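Local coordinates for putative lipoprotein GNA1162 (Neisseria meningitidis, PDB 4HRV) that is a putative lipoprotein of the GNA1162-like (DUF799) family that may bind lipid and may act as a dimer, at the interface of chains A and B. Sequence-based numbering; all coordinates share one arbitrary frame. Chains: chain A/B, Putative lipoprotein GNA1162.

The interface of chains A and B. Residues chain A 127-130, 146, 149-150, 153; chain B 128-131, 142, 145-146, 149.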
loop_
_atom_site.group_PDB
_atom_site.type_symbol
_atom_site.label_atom_id
_atom_site.label_comp_id
_atom_site.label_asym_id
_atom_site.label_seq_id
_atom_site.Cartn_x
_atom_site.Cartn_y
_atom_site.Cartn_z
ATOM N N SER A 127 -7.566 -0.118 -5.548
ATOM C CA SER A 127 -6.516 0.558 -6.291
ATOM C C SER A 127 -5.549 1.258 -5.348
ATOM O O SER A 127 -5.880 1.519 -4.187
ATOM C CB SER A 127 -7.098 1.528 -7.329
ATOM O OG SER A 127 -7.727 2.637 -6.723
ATOM N N ALA A 128 -4.350 1.530 -5.848
ATOM C CA ALA A 128 -3.306 2.136 -5.038
ATOM C C ALA A 128 -2.436 3.042 -5.893
ATOM O O ALA A 128 -2.087 2.705 -7.026
ATOM C CB ALA A 128 -2.467 1.053 -4.390
ATOM N N SER A 129 -2.087 4.204 -5.359
ATOM C CA SER A 129 -1.121 5.050 -6.032
ATOM C C SER A 129 -0.074 5.472 -5.030
ATOM O O SER A 129 -0.412 5.978 -3.956
ATOM C CB SER A 129 -1.797 6.267 -6.649
ATOM O OG SER A 129 -0.824 7.122 -7.212
ATOM N N ILE A 130 1.190 5.253 -5.386
ATOM C CA ILE A 130 2.304 5.441 -4.464
ATOM C C ILE A 130 3.427 6.241 -5.112
ATOM O O ILE A 130 3.784 6.010 -6.277
ATOM C CB ILE A 130 2.827 4.092 -3.939
ATOM C CG1 ILE A 130 1.710 3.369 -3.187
ATOM C CG2 ILE A 130 3.997 4.295 -3.004
ATOM C CD1 ILE A 130 2.071 1.971 -2.773
ATOM N N VAL A 146 2.739 2.532 3.318
ATOM C CA VAL A 146 1.578 1.825 2.757
ATOM C C VAL A 146 0.931 0.894 3.765
ATOM O O VAL A 146 -0.283 0.775 3.806
ATOM C CB VAL A 146 1.876 1.032 1.443
ATOM C CG1 VAL A 146 2.341 1.966 0.349
ATOM C CG2 VAL A 146 2.891 -0.077 1.685
ATOM N N VAL A 149 -1.242 2.883 6.000
ATOM C CA VAL A 149 -2.473 3.280 5.317
ATOM C C VAL A 149 -3.456 2.100 5.210
ATOM O O VAL A 149 -4.660 2.268 5.396
ATOM C CB VAL A 149 -2.198 3.897 3.924
ATOM C CG1 VAL A 149 -3.498 4.102 3.159
ATOM C CG2 VAL A 149 -1.476 5.225 4.070
ATOM N N VAL A 150 -2.935 0.912 4.916
ATOM C CA VAL A 150 -3.784 -0.280 4.857
ATOM C C VAL A 150 -4.340 -0.633 6.244
ATOM O O VAL A 150 -5.500 -1.039 6.372
ATOM C CB VAL A 150 -3.052 -1.489 4.237
ATOM C CG1 VAL A 150 -3.937 -2.735 4.284
ATOM C CG2 VAL A 150 -2.657 -1.185 2.795
ATOM N N ILE A 153 -7.346 1.524 6.866
ATOM C CA ILE A 153 -8.550 1.127 6.135
ATOM C C ILE A 153 -9.177 -0.121 6.744
ATOM O O ILE A 153 -10.405 -0.250 6.803
ATOM C CB ILE A 153 -8.267 0.883 4.648
ATOM C CG1 ILE A 153 -7.704 2.148 4.009
ATOM C CG2 ILE A 153 -9.548 0.445 3.928
ATOM C CD1 ILE A 153 -7.132 1.958 2.629
ATOM N N ALA B 128 0.998 7.866 -0.260
ATOM C CA ALA B 128 0.231 6.712 -0.690
ATOM C C ALA B 128 -1.235 7.061 -0.615
ATOM O O ALA B 128 -1.689 7.705 0.337
ATOM C CB ALA B 128 0.542 5.513 0.191
ATOM N N SER B 129 -1.973 6.657 -1.640
ATOM C CA SER B 129 -3.403 6.849 -1.647
ATOM C C SER B 129 -3.996 5.526 -2.084
ATOM O O SER B 129 -3.650 5.003 -3.143
ATOM C CB SER B 129 -3.789 7.994 -2.588
ATOM O OG SER B 129 -5.196 8.076 -2.746
ATOM N N ILE B 130 -4.859 4.974 -1.239
ATOM C CA ILE B 130 -5.354 3.625 -1.429
ATOM C C ILE B 130 -6.867 3.634 -1.329
ATOM O O ILE B 130 -7.437 4.285 -0.445
ATOM C CB ILE B 130 -4.731 2.689 -0.395
ATOM C CG1 ILE B 130 -3.231 2.573 -0.659
ATOM C CG2 ILE B 130 -5.365 1.332 -0.457
ATOM C CD1 ILE B 130 -2.453 1.945 0.469
ATOM N N ARG B 131 -7.513 2.937 -2.265
ATOM C CA ARG B 131 -8.957 2.950 -2.385
ATOM C C ARG B 131 -9.481 1.530 -2.482
ATOM O O ARG B 131 -8.829 0.644 -3.043
ATOM C CB ARG B 131 -9.381 3.702 -3.647
ATOM C CG ARG B 131 -8.788 5.085 -3.796
ATOM C CD ARG B 131 -8.906 5.556 -5.234
ATOM N NE ARG B 131 -10.130 5.062 -5.861
ATOM C CZ ARG B 131 -11.275 5.735 -5.895
ATOM N NH1 ARG B 131 -11.356 6.937 -5.338
ATOM N NH2 ARG B 131 -12.337 5.205 -6.487
ATOM N N LEU B 142 -6.025 -5.958 -0.534
ATOM C CA LEU B 142 -5.487 -4.601 -0.586
ATOM C C LEU B 142 -4.012 -4.633 -0.237
ATOM O O LEU B 142 -3.202 -3.934 -0.841
ATOM C CB LEU B 142 -6.209 -3.676 0.393
ATOM C CG LEU B 142 -6.869 -2.409 -0.167
ATOM C CD1 LEU B 142 -6.914 -1.327 0.911
ATOM C CD2 LEU B 142 -6.165 -1.900 -1.400
ATOM N N LEU B 145 -2.051 -5.900 -3.235
ATOM C CA LEU B 145 -1.943 -4.831 -4.230
ATOM C C LEU B 145 -0.904 -3.764 -3.870
ATOM O O LEU B 145 -0.082 -3.408 -4.705
ATOM C CB LEU B 145 -3.301 -4.175 -4.508
ATOM C CG LEU B 145 -3.221 -3.073 -5.569
ATOM C CD1 LEU B 145 -2.641 -3.613 -6.883
ATOM C CD2 LEU B 145 -4.579 -2.430 -5.808
ATOM N N VAL B 146 -0.949 -3.230 -2.646
ATOM C CA VAL B 146 0.014 -2.197 -2.286
ATOM C C VAL B 146 1.390 -2.817 -2.314
ATOM O O VAL B 146 2.359 -2.187 -2.709
ATOM C CB VAL B 146 -0.266 -1.541 -0.887
ATOM C CG1 VAL B 146 -1.720 -1.163 -0.753
ATOM C CG2 VAL B 146 0.138 -2.466 0.250
ATOM N N VAL B 149 2.666 -2.926 -5.768
ATOM C CA VAL B 149 3.023 -1.621 -6.290
ATOM C C VAL B 149 4.365 -1.161 -5.711
ATOM O O VAL B 149 5.184 -0.587 -6.420
ATOM C CB VAL B 149 1.917 -0.579 -6.057
ATOM C CG1 VAL B 149 2.444 0.818 -6.360
ATOM C CG2 VAL B 149 0.700 -0.910 -6.929
#
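Two edge strands, 122-132 of chain A and 122-133 of chain B, run antiparallel across a two-fold axis and join the sheets of both copies, while the C-terminal helix of each chain packs on the partner's strand; this pairing may be the biological dimer. The axis passes by the A:Ser129–B:Ser129 pair, where the backbone N of A:Ser129 gives a hydrogen bond to O of B:Ser129 at 2.8 Å, almost end-on to the carbonyl, and the reverse bond closes the ring. Farther along, N of B:Arg131 meets O of A:Ser127 at 2.9 Å in an almost straight bond (174° at H), its donor above the carbonyl plane; N of A:Ser127 returns a bond to O of B:Arg131. The hydroxyls of A:Ser129 and B:Ser129 stand anti to their backbone N (chi1 176° in A:Ser129), on the sheet face opposite the helices. A:Ser127 OG lies at the in-plane edge of the B:Arg131 guanidinium, 3.5 Å from NE, a polar approach rather than an assigned bond.

A:Ala128, B:Ala128, A:Ile130 and B:Ile130 point to the helix side. B:Ile130, with CG1 beside its backbone N (chi1 -66°), lies aslant the side chains of A:Val149, A:Val150 and A:Ile153 on helix 139-155: CD1 meets CG1 of A:Val149 at 3.6 Å and also touches A:Val150, while the CG2 branch meets CD1 of A:Ile153 at 3.6 Å. The A:Ile153 and B:Leu142 side chains lie roughly perpendicular, their CD1 atoms in contact. Between the helices, CG2 of A:Val150 and CG1 of B:Val146 meet tip to tip at 3.7 Å, whereas the A:Val146 and B:Val146 side chains run antiparallel alongside each other, CG2 to CG2 at 3.9 Å. The backbone bonds fix the strand register, and the branched side chains fill the layer beneath it. The patch thus forms the centre of a sheet continuous through both copies, backed on one face by the two C-terminal helices.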